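Local coordinates for protein uracil-DNA glycosylase (Epstein-Barr virus, PDB 6LYJ) that belongs to the uracil-DNA glycosylase superfamily and folds as an alpha/beta protein around a central four-stranded parallel sheet, at residues R46-V51 / A168-H173; A120-H123 / E128-P131. All blocks are in the same frame, centred on the assembly; numbering follows the deposited sequence.

Interaction 1. Residues R46-V51 / A168-H173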
loop_
_atom_site.group_PDB
_atom_site.type_symbol
_atom_site.label_atom_id
_atom_site.label_comp_id
_atom_site.label_asym_id
_atom_site.label_seq_id
_atom_site.Cartn_x
_atom_site.Cartn_y
_atom_site.Cartn_z
ATOM N N ARG A 46 -2.579 -24.647 -13.623
ATOM C CA ARG A 46 -3.669 -24.257 -14.512
ATOM C C ARG A 46 -4.460 -23.085 -13.941
ATOM O O ARG A 46 -4.887 -22.199 -14.687
ATOM C CB ARG A 46 -4.582 -25.455 -14.772
ATOM C CG ARG A 46 -3.979 -26.468 -15.727
ATOM C CD ARG A 46 -4.797 -27.748 -15.796
ATOM N NE ARG A 46 -6.159 -27.519 -16.265
ATOM C CZ ARG A 46 -7.069 -28.480 -16.391
ATOM N NH1 ARG A 46 -6.754 -29.723 -16.080
ATOM N NH2 ARG A 46 -8.290 -28.206 -16.830
ATOM N N LYS A 47 -4.651 -23.053 -12.621
ATOM C CA LYS A 47 -5.359 -21.936 -11.993
ATOM C C LYS A 47 -4.581 -20.629 -12.140
ATOM O O LYS A 47 -5.161 -19.574 -12.453
ATOM C CB LYS A 47 -5.627 -22.260 -10.521
ATOM C CG LYS A 47 -6.628 -23.391 -10.320
ATOM C CD LYS A 47 -6.533 -24.010 -8.928
ATOM C CE LYS A 47 -7.034 -23.058 -7.860
ATOM N NZ LYS A 47 -8.472 -22.743 -8.047
ATOM N N LEU A 48 -3.263 -20.675 -11.929
ATOM C CA LEU A 48 -2.444 -19.488 -12.165
ATOM C C LEU A 48 -2.498 -19.069 -13.633
ATOM O O LEU A 48 -2.634 -17.877 -13.947
ATOM C CB LEU A 48 -1.007 -19.745 -11.718
ATOM C CG LEU A 48 -0.001 -18.641 -12.052
ATOM C CD1 LEU A 48 -0.424 -17.318 -11.429
ATOM C CD2 LEU A 48 1.395 -19.039 -11.591
ATOM N N ALA A 49 -2.348 -20.036 -14.549
ATOM C CA ALA A 49 -2.458 -19.732 -15.973
ATOM C C ALA A 49 -3.796 -19.085 -16.300
ATOM O O ALA A 49 -3.863 -18.195 -17.155
ATOM C CB ALA A 49 -2.271 -21.003 -16.803
ATOM N N ALA A 50 -4.862 -19.493 -15.606
ATOM C CA ALA A 50 -6.181 -18.928 -15.862
ATOM C C ALA A 50 -6.259 -17.485 -15.386
ATOM O O ALA A 50 -6.889 -16.645 -16.037
ATOM C CB ALA A 50 -7.256 -19.779 -15.186
ATOM N N VAL A 51 -5.625 -17.177 -14.252
ATOM C CA VAL A 51 -5.601 -15.784 -13.803
ATOM C C VAL A 51 -4.825 -14.926 -14.799
ATOM O O VAL A 51 -5.242 -13.808 -15.150
ATOM C CB VAL A 51 -5.011 -15.681 -12.386
ATOM C CG1 VAL A 51 -5.054 -14.240 -11.906
ATOM C CG2 VAL A 51 -5.767 -16.586 -11.429
ATOM N N ALA A 168 -5.453 -13.046 -5.300
ATOM C CA ALA A 168 -5.374 -13.255 -3.856
ATOM C C ALA A 168 -5.108 -14.717 -3.513
ATOM O O ALA A 168 -4.333 -15.013 -2.597
ATOM C CB ALA A 168 -6.658 -12.768 -3.180
ATOM N N TRP A 169 -5.728 -15.646 -4.245
ATOM C CA TRP A 169 -5.409 -17.061 -4.065
ATOM C C TRP A 169 -3.923 -17.325 -4.292
ATOM O O TRP A 169 -3.268 -18.008 -3.490
ATOM C CB TRP A 169 -6.258 -17.910 -5.016
ATOM C CG TRP A 169 -5.658 -19.249 -5.299
ATOM C CD1 TRP A 169 -5.762 -20.373 -4.534
ATOM C CD2 TRP A 169 -4.834 -19.596 -6.417
ATOM N NE1 TRP A 169 -5.060 -21.403 -5.112
ATOM C CE2 TRP A 169 -4.479 -20.951 -6.268
ATOM C CE3 TRP A 169 -4.363 -18.892 -7.532
ATOM C CZ2 TRP A 169 -3.676 -21.618 -7.192
ATOM C CZ3 TRP A 169 -3.562 -19.557 -8.445
ATOM C CH2 TRP A 169 -3.230 -20.905 -8.271
ATOM N N PHE A 170 -3.360 -16.742 -5.353
ATOM C CA PHE A 170 -1.967 -17.011 -5.692
ATOM C C PHE A 170 -1.027 -16.433 -4.642
ATOM O O PHE A 170 -0.105 -17.116 -4.182
ATOM C CB PHE A 170 -1.636 -16.457 -7.079
ATOM C CG PHE A 170 -0.170 -16.533 -7.424
ATOM C CD1 PHE A 170 0.460 -17.762 -7.550
ATOM C CD2 PHE A 170 0.575 -15.380 -7.622
ATOM C CE1 PHE A 170 1.814 -17.842 -7.859
ATOM C CE2 PHE A 170 1.930 -15.454 -7.939
ATOM C CZ PHE A 170 2.546 -16.686 -8.057
ATOM N N THR A 171 -1.229 -15.167 -4.263
ATOM C CA THR A 171 -0.314 -14.552 -3.304
ATOM C C THR A 171 -0.486 -15.132 -1.902
ATOM O O THR A 171 0.500 -15.236 -1.160
ATOM C CB THR A 171 -0.477 -13.027 -3.297
ATOM O OG1 THR A 171 -1.848 -12.669 -3.077
ATOM C CG2 THR A 171 -0.003 -12.442 -4.623
ATOM N N ASP A 172 -1.708 -15.526 -1.518
ATOM C CA ASP A 172 -1.889 -16.301 -0.293
ATOM C C ASP A 172 -1.033 -17.560 -0.318
ATOM O O ASP A 172 -0.358 -17.892 0.666
ATOM C CB ASP A 172 -3.362 -16.679 -0.115
ATOM C CG ASP A 172 -4.195 -15.566 0.503
ATOM O OD1 ASP A 172 -3.648 -14.489 0.821
ATOM O OD2 ASP A 172 -5.413 -15.783 0.667
ATOM N N HIS A 173 -1.079 -18.295 -1.434
ATOM C CA HIS A 173 -0.303 -19.526 -1.521
ATOM C C HIS A 173 1.192 -19.228 -1.440
ATOM O O HIS A 173 1.944 -19.959 -0.783
ATOM C CB HIS A 173 -0.652 -20.271 -2.810
ATOM C CG HIS A 173 0.034 -21.596 -2.959
ATOM N ND1 HIS A 173 -0.304 -22.699 -2.205
ATOM C CD2 HIS A 173 1.018 -22.000 -3.795
ATOM C CE1 HIS A 173 0.454 -23.721 -2.560
ATOM N NE2 HIS A 173 1.264 -23.323 -3.525
#
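K47 and L48 of helix 42-59 meet W169 and F170 of helix 167-181, where the two short helical segments run mostly antiparallel, at 133°, with axes 10.6 Å apart at closest approach. No hydrogen bond joins them; the contact rests on apolar packing, a CH-pi contact and a cation-pi contact. Its enclosed part is L48 against F170. With CG anti to the backbone N (chi1 173°), L48 sets CD1 over one face of the F170 ring, 4.1 Å from the ring centroid, in a CH-pi contact displaced toward the rim. On the same side but just outside the rim, L48 CD2 reaches F170 CE1 at 3.9 Å. The far end of the W169 indole wedges in beside this pair, its CZ3 and CH2 atoms lying against the backbone at L48, with W169 CH2 3.7 Å from L48 N. The other side of the contact faces solvent, and there K47 crosses W169 at about a right angle. K47 CB touches W169 CH2 obliquely at 3.6 Å. Beyond it the lysine chain bends at chi3 and chi4, carrying K47 CE across one face of the indole, 3.7 Å from W169 CE2. The ammonium ends above the five-membered ring in a cation-pi contact, K47 NZ 4.8 Å from the W169 five-membered-ring centroid and 15° off its normal; K47 also touches a crystal neighbour. F44 meets W169 edge-to-face, while L48 and V51 both rest on W167, and L28 and L30 of the N-terminal loop touch L48 and F170. Helix 42-59 is thereby packed against helix 167-181, which lies between strands 145-149 and 186-190 of the parallel sheet in chain order.

Interaction 2. Residues A120-H123 / E128-P131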
loop_
_atom_site.group_PDB
_atom_site.type_symbol
_atom_site.label_atom_id
_atom_site.label_comp_id
_atom_site.label_asym_id
_atom_site.label_seq_id
_atom_site.Cartn_x
_atom_site.Cartn_y
_atom_site.Cartn_z
ATOM N N ALA A 120 10.314 7.778 6.913
ATOM C CA ALA A 120 10.352 8.497 8.184
ATOM C C ALA A 120 10.618 7.549 9.346
ATOM O O ALA A 120 11.378 7.873 10.267
ATOM C CB ALA A 120 9.041 9.258 8.401
ATOM N N GLU A 121 9.997 6.369 9.321
ATOM C CA GLU A 121 10.252 5.396 10.380
ATOM C C GLU A 121 11.669 4.837 10.293
ATOM O O GLU A 121 12.325 4.624 11.321
ATOM C CB GLU A 121 9.218 4.272 10.323
ATOM C CG GLU A 121 9.584 3.032 11.136
ATOM C CD GLU A 121 9.761 3.299 12.624
ATOM O OE1 GLU A 121 9.257 4.324 13.136
ATOM O OE2 GLU A 121 10.410 2.465 13.290
ATOM N N LEU A 122 12.169 4.626 9.074
ATOM C CA LEU A 122 13.555 4.197 8.914
ATOM C C LEU A 122 14.513 5.239 9.482
ATOM O O LEU A 122 15.503 4.898 10.140
ATOM C CB LEU A 122 13.851 3.936 7.439
ATOM C CG LEU A 122 13.429 2.579 6.876
ATOM C CD1 LEU A 122 13.277 2.685 5.374
ATOM C CD2 LEU A 122 14.426 1.494 7.233
ATOM N N HIS A 123 14.234 6.516 9.221
ATOM C CA HIS A 123 15.100 7.595 9.684
ATOM C C HIS A 123 15.045 7.740 11.200
ATOM O O HIS A 123 16.067 8.015 11.842
ATOM C CB HIS A 123 14.700 8.899 8.996
ATOM C CG HIS A 123 15.590 10.055 9.322
ATOM N ND1 HIS A 123 15.121 11.347 9.424
ATOM C CD2 HIS A 123 16.920 10.118 9.568
ATOM C CE1 HIS A 123 16.124 12.155 9.722
ATOM N NE2 HIS A 123 17.227 11.433 9.813
ATOM N N GLU A 128 21.916 5.767 10.582
ATOM C CA GLU A 128 22.611 5.852 9.305
ATOM C C GLU A 128 21.677 6.000 8.110
ATOM O O GLU A 128 22.162 6.238 6.999
ATOM C CB GLU A 128 23.484 4.612 9.095
ATOM C CG GLU A 128 24.558 4.406 10.148
ATOM C CD GLU A 128 25.214 3.040 10.043
ATOM O OE1 GLU A 128 24.505 2.024 10.208
ATOM O OE2 GLU A 128 26.438 2.982 9.792
ATOM N N PHE A 129 20.364 5.873 8.297
ATOM C CA PHE A 129 19.419 6.023 7.198
ATOM C C PHE A 129 19.025 7.481 7.008
ATOM O O PHE A 129 18.607 8.151 7.958
ATOM C CB PHE A 129 18.162 5.180 7.421
ATOM C CG PHE A 129 17.170 5.274 6.291
ATOM C CD1 PHE A 129 16.184 6.251 6.288
ATOM C CD2 PHE A 129 17.236 4.395 5.223
ATOM C CE1 PHE A 129 15.277 6.344 5.242
ATOM C CE2 PHE A 129 16.329 4.480 4.175
ATOM C CZ PHE A 129 15.351 5.457 4.186
ATOM N N SER A 130 19.167 7.965 5.777
ATOM C CA SER A 130 18.720 9.281 5.367
ATOM C C SER A 130 17.675 9.123 4.270
ATOM O O SER A 130 17.935 8.424 3.279
ATOM C CB SER A 130 19.896 10.132 4.861
ATOM O OG SER A 130 19.437 11.333 4.268
ATOM N N PRO A 131 16.486 9.703 4.416
ATOM C CA PRO A 131 15.430 9.516 3.405
ATOM C C PRO A 131 15.903 9.941 2.026
ATOM O O PRO A 131 16.421 11.054 1.849
ATOM C CB PRO A 131 14.297 10.422 3.911
ATOM C CG PRO A 131 14.497 10.454 5.394
ATOM C CD PRO A 131 15.995 10.435 5.599
#
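H123 and F129 mark the closest backbone approach, 5.2 Å between their CA atoms, where the chain leaves the end of helix 113-125, turns, and returns as the extended segment 129-131 alongside the helix. The helix and the extended segment after it belong to the alpha/beta fold of the uracil-DNA glycosylase superfamily, and the two are joined by CH-pi packing without a hydrogen bond between them. F129 forms the buried centre. With F129 CG anti to the backbone N (chi1 -179°), the ring turns one face to L122, whose CB sits 3.6 Å from the ring centroid and 15° off the normal. L122 CD1 lies on the same side of the ring, 3.7 Å from F129 CZ, giving the leucine two points of contact; W253 of the C-terminal loop also packs on L122. At the exposed margin H123 and P131 cross at about a right angle, P131 CD standing over one face of the H123 imidazole, 4.0 Å from its centroid. The F129 backbone carbonyl takes part as well: F129 O approaches the imidazole obliquely and comes 3.1 Å from H123 CD2, a ring carbon.

From the N terminus, helix 42-59 supplies the first half of interaction 1, which stays open while the chain builds strand 85-89 and helix 113-125. Interaction 2 then opens and closes almost at once: only four residues separate 120-123 from 128-131, a local return at the end of one helix. The chain goes on through strand 145-149 to helix 167-181, where interaction 1 closes over 116 intervening residues. The short loop thus lies wholly within the long one, and the two do not cross. Their centres are about 36 Å apart, on opposite sides of the chain's centre: one joins two helices far apart in sequence, the other a helix to its following loop.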